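Local structure of anti-h(o) lectin I (Ulex europaeus, 1FX5) at residues F72-E77 with A168-I173; P82-D87 with I220-T225; P138-I143 with A155-K160; L181-T186 with I194-I199. The protein binds carbohydrate as an L-fucose-specific legume lectin that recognises the H(O) blood-group antigen, with calcium and manganese ions bound in each subunit. All coordinates share one frame; numbering follows the deposited sequence.

Contact 1 (F72-E77 with A168-I173); sequences FSFFME and ANVEII
F72 and F74 pair with V170 and A168, respectively, through two sets of backbone bonds. F72 N reaches V170 O and V170 N returns to F72 O, the latter at 2.9 Å and nearly straight. One hydrogen-bonded pair further on, F74 N bonds A168 O and A168 N bonds F74 O, each 3.1 Å long. Between them S73 and N169 form a non-hydrogen-bonded pair, and S73 CA comes to 3.2 Å from A168 O in a CA-H...O contact. The strands run antiparallel, and their short axes make an angle of 139°.

This is the edge of strand 64-78 meeting strand 168-175 within the legume lectin beta-sandwich; along residues 73-77 the other edge is bonded to strand 224-236.

Apolar contacts occupy the face carrying F72, F74, A168 and V170. F72 holds CG between its backbone N and carbonyl carbon (chi1 60°), and its ring lies beside V170, whose CB sits over one face, 4.0 Å from the ring centroid, in a CH-pi contact. V170 then splits its methyls: CG1 touches F72 CZ, while CG2 meets the edge of the F74 ring, 3.8 Å from CE2. F126 of strand 122-127 touches both F72 and V170.

On the other face the polar contact is slight: N169 ND2 approaches S73 OG at 2.7 Å, but the 115° angle at the hydrogen makes this bond weak.

Contact 2 (P82-D87 with I220-T225); sequences PKAATD and IGRQAT
R222 brings NE and NH2 together on the carbonyl oxygen of A84. NE lies 2.8 Å from A84 O and NH2 3.0 Å from the same atom; the NH2 bond falls on a lone pair in the carbonyl plane, whereas NE is tilted from that plane. Neither bond is straight, with angles at the hydrogen of 144° and 136°, as expected when two N-H groups of one guanidinium converge on one acceptor. A84 CB adds a contact with NH2.

The backbone of R222 takes part as well: T86 N donates to R222 O at 3.1 Å, a much straighter bond (167°), and A85 CA makes a CA-H...O contact with the same oxygen.

Further out, the R222 side chain bends at chi2 and chi3, and T86 crosses it, with CG2 3.7 Å from R222 NE. The methyl of A224 packs against T86 O and, more loosely, A85 CB. T86 OG1 is turned to D87, reaching OD1 at 2.8 Å from above the carboxylate plane.

A cis peptide bond joins T86 to D87, as in other legume lectins, where a cis bond, usually Ala-Asp, lies beside the metal site. The nearest atom of the T86 side chain is about 7 Å from the bound calcium ion. T218 OG1 bonds both T86 O and A224 N.

The chemistry is thus that of a cationic side chain paired with a neutral main-chain oxygen: the guanidinium probably polarises the A84 carbonyl, and R222 holds the loop before the cis peptide through both its side chain and its own carbonyl.

Contact 3 (P138-I143 with A155-K160); sequences PGFPHI and AERWNK. With MN (manganese (II) ion), chain F.
H142 and I143 pair antiparallel with R157 and E156, with I143 N to E156 O and E156 N to I143 O each 3.0 Å, and beyond them W158 N bonds P141 O at 3.1 Å from above the carbonyl plane.

F140 and R157 make the outer contact. The R157 chain, extended from CG to NE, crosses the phenyl ring with CD over its centre, and the guanidinium lies flat on the ring with planes 16° apart. The cation-pi contact is off-centre, R157 CZ being 4.2 Å from the ring centroid and closest to CD1.

The segments join the two strands of the hairpin 142-147/154-157 and the loops flanking them, and carry a ligand of the manganese site characteristic of legume lectins. H142 NE2 binds manganese at 2.4 Å; two waters and E125, D127 and D137 complete the coordination. On the other side of the imidazole, ND1 donates to F140 O at 2.8 Å, a bond that fixes the ring's rotation, while P138 CG covers one face over its centre. H142 CB also rests against E156 O.

Inward, the W158 indole is clasped from both faces, by I143 CG2 toward the rim of one and by K160 CB over the centre of the opposite one; its NE1 bonds Y187 OH. The K160 chain crosses P141, with CD 3.9 Å from P141 CG, and carries NZ to T128 O and to the carbonyls of P82 and K83.

Contact 4 (L181-T186 with I194-I199); sequences LTASLT and ISVTSI
L181, A183 and L185 each exchange two backbone hydrogen bonds with S198, V196 and I194 in turn, six in all. The shortest runs from L181 N to S198 O at 2.8 Å. V196 N lies 3.0 Å from A183 O, and the short strand axes are nearly antiparallel at 169°. At the intervening non-hydrogen-bonded pairs, CA-H...O contacts fill in, among them S195 CA to A183 O at 3.1 Å.

Apolar contacts lie on the face of L181, A183, L185, I194 and V196, which S198 shares. They are modest: A183 CB touches V196 CG1, and L185 CB touches I194 CG1, each at 4.1 Å. V196 CG1 reaches its partner from a position between the backbone N and carbonyl carbon (chi1 64°).

The polar face carries hydroxyls. T182 OG1 and T197 OG1 stand 3.3 Å apart in a weak bond, each beside its own backbone N. S184 CB lies 3.6 Å from S195 CB.

The pair forms a beta hairpin in the lectin sandwich. Strand 180-187 is bonded on its other edge to strand 168-175, and the largely apolar face, S198 included, packs on V122, V124 and F126 of strand 122-127 and on I143 and I145 of strand 142-147.

From the N terminus, strand 64-78 supplies the first half of contact 1, and the loop after it the first half of contact 2. Contact 3 then closes a short hairpin within both long loops. Contact 1 closes next at 168-173, and contact 4 closes a second hairpin after it, also inside the span of contact 2. That span ends at 220-225, so contacts 1 and 2 cross. They are joined where T225 pairs with E77. Contact 1 continues into contact 4 through backbone pairing of strands 168-175 and 180-187. W158 brings contact 3 against M76 and I194, while the metal-site hairpin of contact 3 is also tied to the 82-87 loop.

Contact 1 (F72-E77 with A168-I173)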
# COMPACT_ATOMS: atom_id res chain seq x y z
N PHE A 72 3.15 -14.41 10.03
CA PHE A 72 4.44 -13.84 10.39
C PHE A 72 5.14 -14.71 11.44
O PHE A 72 4.50 -15.52 12.13
CB PHE A 72 4.28 -12.39 10.91
CG PHE A 72 3.40 -12.28 12.14
CD1 PHE A 72 3.95 -12.38 13.41
CD2 PHE A 72 2.03 -12.11 12.02
CE1 PHE A 72 3.15 -12.31 14.55
CE2 PHE A 72 1.21 -12.03 13.15
CZ PHE A 72 1.77 -12.14 14.42
N SER A 73 6.45 -14.56 11.53
CA SER A 73 7.27 -15.29 12.50
C SER A 73 7.85 -14.26 13.47
O SER A 73 8.26 -13.17 13.04
CB SER A 73 8.40 -16.03 11.79
OG SER A 73 7.88 -17.03 10.92
N PHE A 74 7.93 -14.60 14.75
CA PHE A 74 8.47 -13.66 15.72
C PHE A 74 9.28 -14.41 16.81
O PHE A 74 9.28 -15.65 16.88
CB PHE A 74 7.32 -12.84 16.34
CG PHE A 74 6.58 -13.55 17.46
CD1 PHE A 74 6.98 -13.41 18.78
CD2 PHE A 74 5.49 -14.36 17.20
CE1 PHE A 74 6.32 -14.07 19.82
CE2 PHE A 74 4.82 -15.02 18.22
CZ PHE A 74 5.23 -14.87 19.54
N PHE A 75 10.05 -13.66 17.59
CA PHE A 75 10.84 -14.23 18.67
C PHE A 75 11.03 -13.12 19.71
O PHE A 75 10.84 -11.94 19.40
CB PHE A 75 12.16 -14.88 18.19
CG PHE A 75 13.20 -13.91 17.74
CD1 PHE A 75 13.18 -13.39 16.45
CD2 PHE A 75 14.22 -13.52 18.60
CE1 PHE A 75 14.17 -12.50 16.02
CE2 PHE A 75 15.21 -12.64 18.18
CZ PHE A 75 15.18 -12.13 16.88
N MET A 76 11.30 -13.51 20.95
CA MET A 76 11.50 -12.54 22.03
C MET A 76 12.83 -12.83 22.71
O MET A 76 13.25 -13.98 22.80
CB MET A 76 10.38 -12.69 23.07
CG MET A 76 8.98 -12.84 22.50
SD MET A 76 7.68 -12.95 23.75
CE MET A 76 7.77 -14.69 24.27
N GLU A 77 13.47 -11.79 23.25
CA GLU A 77 14.75 -11.94 23.94
C GLU A 77 14.66 -11.23 25.27
O GLU A 77 14.11 -10.13 25.34
CB GLU A 77 15.87 -11.32 23.13
CG GLU A 77 15.86 -11.76 21.70
CD GLU A 77 17.23 -12.13 21.22
OE1 GLU A 77 17.66 -13.26 21.54
OE2 GLU A 77 17.85 -11.28 20.53
N ALA A 168 8.44 -18.66 16.64
CA ALA A 168 7.05 -19.08 16.54
C ALA A 168 6.48 -18.60 15.22
O ALA A 168 6.85 -17.52 14.74
CB ALA A 168 6.24 -18.49 17.70
N ASN A 169 5.66 -19.43 14.57
CA ASN A 169 5.03 -19.08 13.30
C ASN A 169 3.55 -18.85 13.65
O ASN A 169 2.91 -19.69 14.31
CB ASN A 169 5.14 -20.21 12.28
CG ASN A 169 6.59 -20.53 11.93
OD1 ASN A 169 6.92 -21.69 11.64
ND2 ASN A 169 7.45 -19.53 11.95
N VAL A 170 3.02 -17.70 13.24
CA VAL A 170 1.63 -17.32 13.50
C VAL A 170 0.77 -17.18 12.23
O VAL A 170 1.23 -16.71 11.17
CB VAL A 170 1.55 -15.96 14.27
CG1 VAL A 170 0.09 -15.51 14.49
CG2 VAL A 170 2.30 -16.06 15.59
N GLU A 171 -0.49 -17.58 12.34
CA GLU A 171 -1.39 -17.46 11.22
C GLU A 171 -2.75 -16.97 11.76
O GLU A 171 -3.31 -17.58 12.68
CB GLU A 171 -1.55 -18.78 10.49
CG GLU A 171 -2.31 -18.61 9.21
CD GLU A 171 -2.38 -19.88 8.41
OE1 GLU A 171 -1.39 -20.66 8.45
OE2 GLU A 171 -3.41 -20.09 7.74
N ILE A 172 -3.24 -15.87 11.19
CA ILE A 172 -4.51 -15.26 11.58
C ILE A 172 -5.42 -15.16 10.35
O ILE A 172 -5.02 -14.62 9.31
CB ILE A 172 -4.30 -13.85 12.20
CG1 ILE A 172 -3.34 -13.96 13.38
CG2 ILE A 172 -5.63 -13.29 12.73
CD1 ILE A 172 -2.92 -12.62 13.97
N ILE A 173 -6.66 -15.61 10.50
CA ILE A 173 -7.63 -15.58 9.41
C ILE A 173 -9.01 -15.02 9.76
O ILE A 173 -9.56 -15.30 10.85
CB ILE A 173 -7.89 -17.06 8.92
CG1 ILE A 173 -6.60 -17.69 8.41
CG2 ILE A 173 -8.97 -17.13 7.85
CD1 ILE A 173 -6.67 -19.21 8.38

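Contact 2 (P82-D87 with I220-T225)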
# COMPACT_ATOMS: atom_id res chain seq x y z
N PRO A 82 12.72 -15.50 32.44
CA PRO A 82 11.64 -15.62 31.43
C PRO A 82 10.22 -15.59 31.96
O PRO A 82 9.36 -14.94 31.38
CB PRO A 82 11.96 -16.95 30.76
CG PRO A 82 13.44 -17.00 30.81
CD PRO A 82 13.72 -16.55 32.24
N LYS A 83 9.96 -16.30 33.07
CA LYS A 83 8.62 -16.37 33.68
C LYS A 83 8.04 -15.01 34.04
O LYS A 83 6.85 -14.77 33.83
CB LYS A 83 8.63 -17.29 34.95
N ALA A 84 8.90 -14.13 34.56
CA ALA A 84 8.54 -12.77 34.98
C ALA A 84 8.55 -11.66 33.91
O ALA A 84 8.00 -10.58 34.15
CB ALA A 84 9.44 -12.37 36.16
N ALA A 85 9.19 -11.91 32.76
CA ALA A 85 9.28 -10.92 31.68
C ALA A 85 7.92 -10.53 31.09
O ALA A 85 7.04 -11.39 30.94
CB ALA A 85 10.19 -11.42 30.60
N THR A 86 7.78 -9.26 30.72
CA THR A 86 6.54 -8.70 30.17
C THR A 86 6.88 -7.94 28.85
O THR A 86 8.05 -7.87 28.51
CB THR A 86 5.93 -7.69 31.21
OG1 THR A 86 6.68 -6.47 31.20
CG2 THR A 86 5.95 -8.25 32.64
N ASP A 87 5.90 -7.47 28.05
CA ASP A 87 4.44 -7.60 28.26
C ASP A 87 3.78 -8.38 27.12
O ASP A 87 2.65 -8.83 27.28
CB ASP A 87 3.76 -6.24 28.37
CG ASP A 87 3.71 -5.74 29.78
OD1 ASP A 87 4.57 -4.91 30.13
OD2 ASP A 87 2.83 -6.19 30.55
N ILE A 220 9.79 -1.75 33.30
CA ILE A 220 11.13 -1.79 33.98
C ILE A 220 11.27 -2.93 34.95
O ILE A 220 10.34 -3.22 35.70
CB ILE A 220 11.53 -0.55 34.85
CG1 ILE A 220 10.35 0.36 35.11
CG2 ILE A 220 12.79 0.12 34.29
CD1 ILE A 220 9.44 -0.17 36.15
N GLY A 221 12.44 -3.55 34.95
CA GLY A 221 12.67 -4.67 35.86
C GLY A 221 12.31 -6.02 35.28
O GLY A 221 12.68 -7.05 35.85
N ARG A 222 11.60 -6.04 34.16
CA ARG A 222 11.21 -7.30 33.53
C ARG A 222 11.16 -7.11 32.02
O ARG A 222 10.36 -7.74 31.32
CB ARG A 222 9.86 -7.80 34.10
CG ARG A 222 8.91 -6.74 34.65
CD ARG A 222 8.25 -7.14 36.01
NE ARG A 222 7.62 -8.45 35.94
CZ ARG A 222 7.03 -9.10 36.94
NH1 ARG A 222 6.94 -8.58 38.15
NH2 ARG A 222 6.54 -10.31 36.71
N GLN A 223 12.11 -6.32 31.53
CA GLN A 223 12.23 -6.01 30.13
C GLN A 223 12.54 -7.14 29.19
O GLN A 223 13.32 -8.02 29.50
CB GLN A 223 13.26 -4.91 29.91
CG GLN A 223 12.94 -3.59 30.61
CD GLN A 223 13.91 -2.48 30.23
OE1 GLN A 223 15.05 -2.75 29.82
NE2 GLN A 223 13.46 -1.24 30.33
N ALA A 224 11.93 -7.06 28.01
CA ALA A 224 12.11 -8.04 26.95
C ALA A 224 11.82 -7.32 25.63
O ALA A 224 11.06 -6.33 25.60
CB ALA A 224 11.16 -9.21 27.13
N THR A 225 12.50 -7.72 24.57
CA THR A 225 12.30 -7.11 23.26
C THR A 225 11.47 -8.14 22.43
O THR A 225 11.60 -9.35 22.63
CB THR A 225 13.65 -6.73 22.61
OG1 THR A 225 13.40 -6.12 21.33
CG2 THR A 225 14.54 -7.95 22.44

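Contact 3 (P138-I143 with A155-K160)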
# COMPACT_ATOMS: atom_id res chain seq x y z
N PRO A 138 -6.27 -13.73 32.83
CA PRO A 138 -6.39 -15.03 33.51
C PRO A 138 -5.02 -15.17 34.25
O PRO A 138 -4.07 -14.43 33.95
CB PRO A 138 -6.53 -16.02 32.34
CG PRO A 138 -6.10 -15.26 31.11
CD PRO A 138 -6.54 -13.86 31.38
N GLY A 139 -4.91 -16.10 35.20
CA GLY A 139 -3.65 -16.25 35.92
C GLY A 139 -2.48 -16.94 35.27
O GLY A 139 -1.85 -17.75 35.93
N PHE A 140 -2.17 -16.61 34.00
CA PHE A 140 -1.05 -17.22 33.26
C PHE A 140 -0.89 -16.56 31.89
O PHE A 140 -1.80 -15.85 31.46
CB PHE A 140 -1.28 -18.73 33.07
CG PHE A 140 -2.73 -19.11 32.81
CD1 PHE A 140 -3.47 -19.78 33.79
CD2 PHE A 140 -3.35 -18.79 31.60
CE1 PHE A 140 -4.79 -20.11 33.57
CE2 PHE A 140 -4.69 -19.12 31.38
CZ PHE A 140 -5.41 -19.78 32.36
N PRO A 141 0.27 -16.75 31.21
CA PRO A 141 0.48 -16.15 29.87
C PRO A 141 -0.64 -16.70 28.97
O PRO A 141 -1.12 -17.82 29.20
CB PRO A 141 1.84 -16.70 29.45
CG PRO A 141 2.55 -16.87 30.79
CD PRO A 141 1.46 -17.48 31.66
N HIS A 142 -1.03 -15.96 27.93
CA HIS A 142 -2.12 -16.44 27.08
C HIS A 142 -2.26 -15.68 25.76
O HIS A 142 -1.64 -14.61 25.59
CB HIS A 142 -3.42 -16.21 27.87
CG HIS A 142 -3.58 -14.79 28.37
ND1 HIS A 142 -2.88 -14.27 29.44
CD2 HIS A 142 -4.32 -13.77 27.89
CE1 HIS A 142 -3.20 -12.97 29.57
NE2 HIS A 142 -4.07 -12.61 28.65
N ILE A 143 -2.95 -16.28 24.79
CA ILE A 143 -3.16 -15.57 23.52
C ILE A 143 -4.68 -15.27 23.53
O ILE A 143 -5.49 -16.16 23.84
CB ILE A 143 -2.67 -16.29 22.20
CG1 ILE A 143 -3.73 -17.20 21.59
CG2 ILE A 143 -1.37 -17.02 22.41
CD1 ILE A 143 -3.98 -18.48 22.35
N ALA A 155 -9.82 -16.26 25.53
CA ALA A 155 -8.36 -16.40 25.67
C ALA A 155 -7.97 -17.86 25.91
O ALA A 155 -8.78 -18.62 26.43
CB ALA A 155 -7.86 -15.55 26.85
N GLU A 156 -6.77 -18.26 25.49
CA GLU A 156 -6.31 -19.64 25.69
C GLU A 156 -4.93 -19.61 26.33
O GLU A 156 -4.10 -18.73 26.01
CB GLU A 156 -6.26 -20.44 24.38
CG GLU A 156 -7.60 -20.57 23.62
CD GLU A 156 -8.60 -21.56 24.25
OE1 GLU A 156 -8.19 -22.47 25.00
OE2 GLU A 156 -9.82 -21.43 23.97
N ARG A 157 -4.67 -20.57 27.20
CA ARG A 157 -3.38 -20.68 27.90
C ARG A 157 -2.21 -20.86 26.93
O ARG A 157 -2.27 -21.71 26.06
CB ARG A 157 -3.40 -21.87 28.86
CG ARG A 157 -2.21 -21.90 29.77
CD ARG A 157 -2.46 -22.89 30.88
NE ARG A 157 -1.52 -22.72 31.98
CZ ARG A 157 -1.82 -22.97 33.26
NH1 ARG A 157 -3.04 -23.41 33.60
NH2 ARG A 157 -0.89 -22.80 34.19
N TRP A 158 -1.11 -20.15 27.18
CA TRP A 158 0.08 -20.21 26.35
C TRP A 158 1.37 -20.37 27.16
O TRP A 158 1.64 -19.58 28.05
CB TRP A 158 0.16 -18.90 25.52
CG TRP A 158 1.48 -18.63 24.73
CD1 TRP A 158 2.23 -19.54 24.01
CD2 TRP A 158 2.13 -17.35 24.54
NE1 TRP A 158 3.29 -18.90 23.39
CE2 TRP A 158 3.25 -17.57 23.70
CE3 TRP A 158 1.86 -16.06 24.99
CZ2 TRP A 158 4.11 -16.53 23.30
CZ3 TRP A 158 2.70 -15.03 24.60
CH2 TRP A 158 3.82 -15.26 23.76
N ASN A 159 2.14 -21.42 26.89
CA ASN A 159 3.39 -21.62 27.62
C ASN A 159 4.48 -20.96 26.76
O ASN A 159 5.06 -21.59 25.87
CB ASN A 159 3.67 -23.10 27.82
CG ASN A 159 2.64 -23.77 28.71
OD1 ASN A 159 2.13 -24.83 28.39
ND2 ASN A 159 2.29 -23.12 29.82
N LYS A 160 4.71 -19.67 27.02
CA LYS A 160 5.70 -18.85 26.31
C LYS A 160 7.14 -19.38 26.33
O LYS A 160 7.58 -19.95 27.33
CB LYS A 160 5.63 -17.39 26.83
CG LYS A 160 5.80 -17.26 28.36
CD LYS A 160 5.81 -15.82 28.83
CE LYS A 160 6.37 -15.72 30.24
NZ LYS A 160 6.46 -14.32 30.74
MN MN F . -4.42 -10.28 28.41
O HOH W 1 -4.84 -8.24 28.01
O HOH W 2 -6.53 -10.84 28.28

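Contact 4 (L181-T186 with I194-I199)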
# COMPACT_ATOMS: atom_id res chain seq x y z
N LEU A 181 -12.97 -15.33 13.44
CA LEU A 181 -11.60 -14.80 13.56
C LEU A 181 -10.80 -15.88 14.33
O LEU A 181 -11.12 -16.19 15.48
CB LEU A 181 -11.59 -13.47 14.32
CG LEU A 181 -10.23 -12.80 14.53
CD1 LEU A 181 -9.61 -12.45 13.16
CD2 LEU A 181 -10.42 -11.53 15.34
N THR A 182 -9.84 -16.52 13.67
CA THR A 182 -9.01 -17.57 14.30
C THR A 182 -7.55 -17.19 14.22
O THR A 182 -7.08 -16.68 13.19
CB THR A 182 -9.17 -18.94 13.59
OG1 THR A 182 -10.54 -19.32 13.60
CG2 THR A 182 -8.39 -20.04 14.32
N ALA A 183 -6.82 -17.44 15.31
CA ALA A 183 -5.40 -17.15 15.39
C ALA A 183 -4.72 -18.38 15.95
O ALA A 183 -5.23 -18.98 16.91
CB ALA A 183 -5.15 -15.96 16.32
N SER A 184 -3.64 -18.83 15.32
CA SER A 184 -2.91 -20.00 15.81
C SER A 184 -1.40 -19.74 15.82
O SER A 184 -0.86 -18.95 15.01
CB SER A 184 -3.25 -21.26 15.03
OG SER A 184 -2.88 -21.13 13.69
N LEU A 185 -0.76 -20.30 16.83
CA LEU A 185 0.67 -20.16 17.00
C LEU A 185 1.31 -21.56 17.01
O LEU A 185 0.76 -22.47 17.61
CB LEU A 185 0.96 -19.42 18.30
CG LEU A 185 2.43 -19.26 18.76
CD1 LEU A 185 2.57 -18.00 19.65
CD2 LEU A 185 2.89 -20.55 19.52
N THR A 186 2.43 -21.73 16.32
CA THR A 186 3.10 -23.01 16.28
C THR A 186 4.62 -22.89 16.46
O THR A 186 5.25 -21.98 15.90
CB THR A 186 2.84 -23.75 14.95
OG1 THR A 186 1.43 -23.99 14.81
CG2 THR A 186 3.60 -25.10 14.89
N ILE A 194 -1.20 -23.87 19.35
CA ILE A 194 -2.36 -23.43 20.14
C ILE A 194 -3.18 -22.47 19.29
O ILE A 194 -2.63 -21.81 18.39
CB ILE A 194 -1.99 -22.69 21.47
CG1 ILE A 194 -1.23 -21.42 21.19
CG2 ILE A 194 -1.15 -23.56 22.42
CD1 ILE A 194 -1.08 -20.59 22.42
N SER A 195 -4.48 -22.42 19.52
CA SER A 195 -5.31 -21.51 18.75
C SER A 195 -6.47 -20.99 19.57
O SER A 195 -6.90 -21.62 20.56
CB SER A 195 -5.80 -22.14 17.46
OG SER A 195 -6.57 -23.29 17.70
N VAL A 196 -6.90 -19.78 19.21
CA VAL A 196 -8.01 -19.12 19.87
C VAL A 196 -8.90 -18.60 18.75
O VAL A 196 -8.40 -18.11 17.72
CB VAL A 196 -7.52 -17.99 20.79
CG1 VAL A 196 -6.85 -16.87 19.98
CG2 VAL A 196 -8.68 -17.48 21.61
N THR A 197 -10.21 -18.69 18.97
CA THR A 197 -11.19 -18.26 17.98
C THR A 197 -12.34 -17.50 18.56
O THR A 197 -12.69 -17.68 19.73
CB THR A 197 -11.86 -19.53 17.35
OG1 THR A 197 -10.87 -20.36 16.74
CG2 THR A 197 -12.84 -19.17 16.30
N SER A 198 -12.96 -16.67 17.72
CA SER A 198 -14.12 -15.88 18.11
C SER A 198 -14.95 -15.46 16.89
O SER A 198 -14.46 -15.46 15.75
CB SER A 198 -13.79 -14.68 18.96
OG SER A 198 -14.98 -14.34 19.69
N ILE A 199 -16.22 -15.15 17.14
CA ILE A 199 -17.14 -14.73 16.08
C ILE A 199 -17.52 -13.30 16.40
O ILE A 199 -18.16 -13.03 17.43
CB ILE A 199 -18.34 -15.69 15.98
CG1 ILE A 199 -17.80 -17.11 15.77
CG2 ILE A 199 -19.27 -15.26 14.84
CD1 ILE A 199 -18.80 -18.17 15.41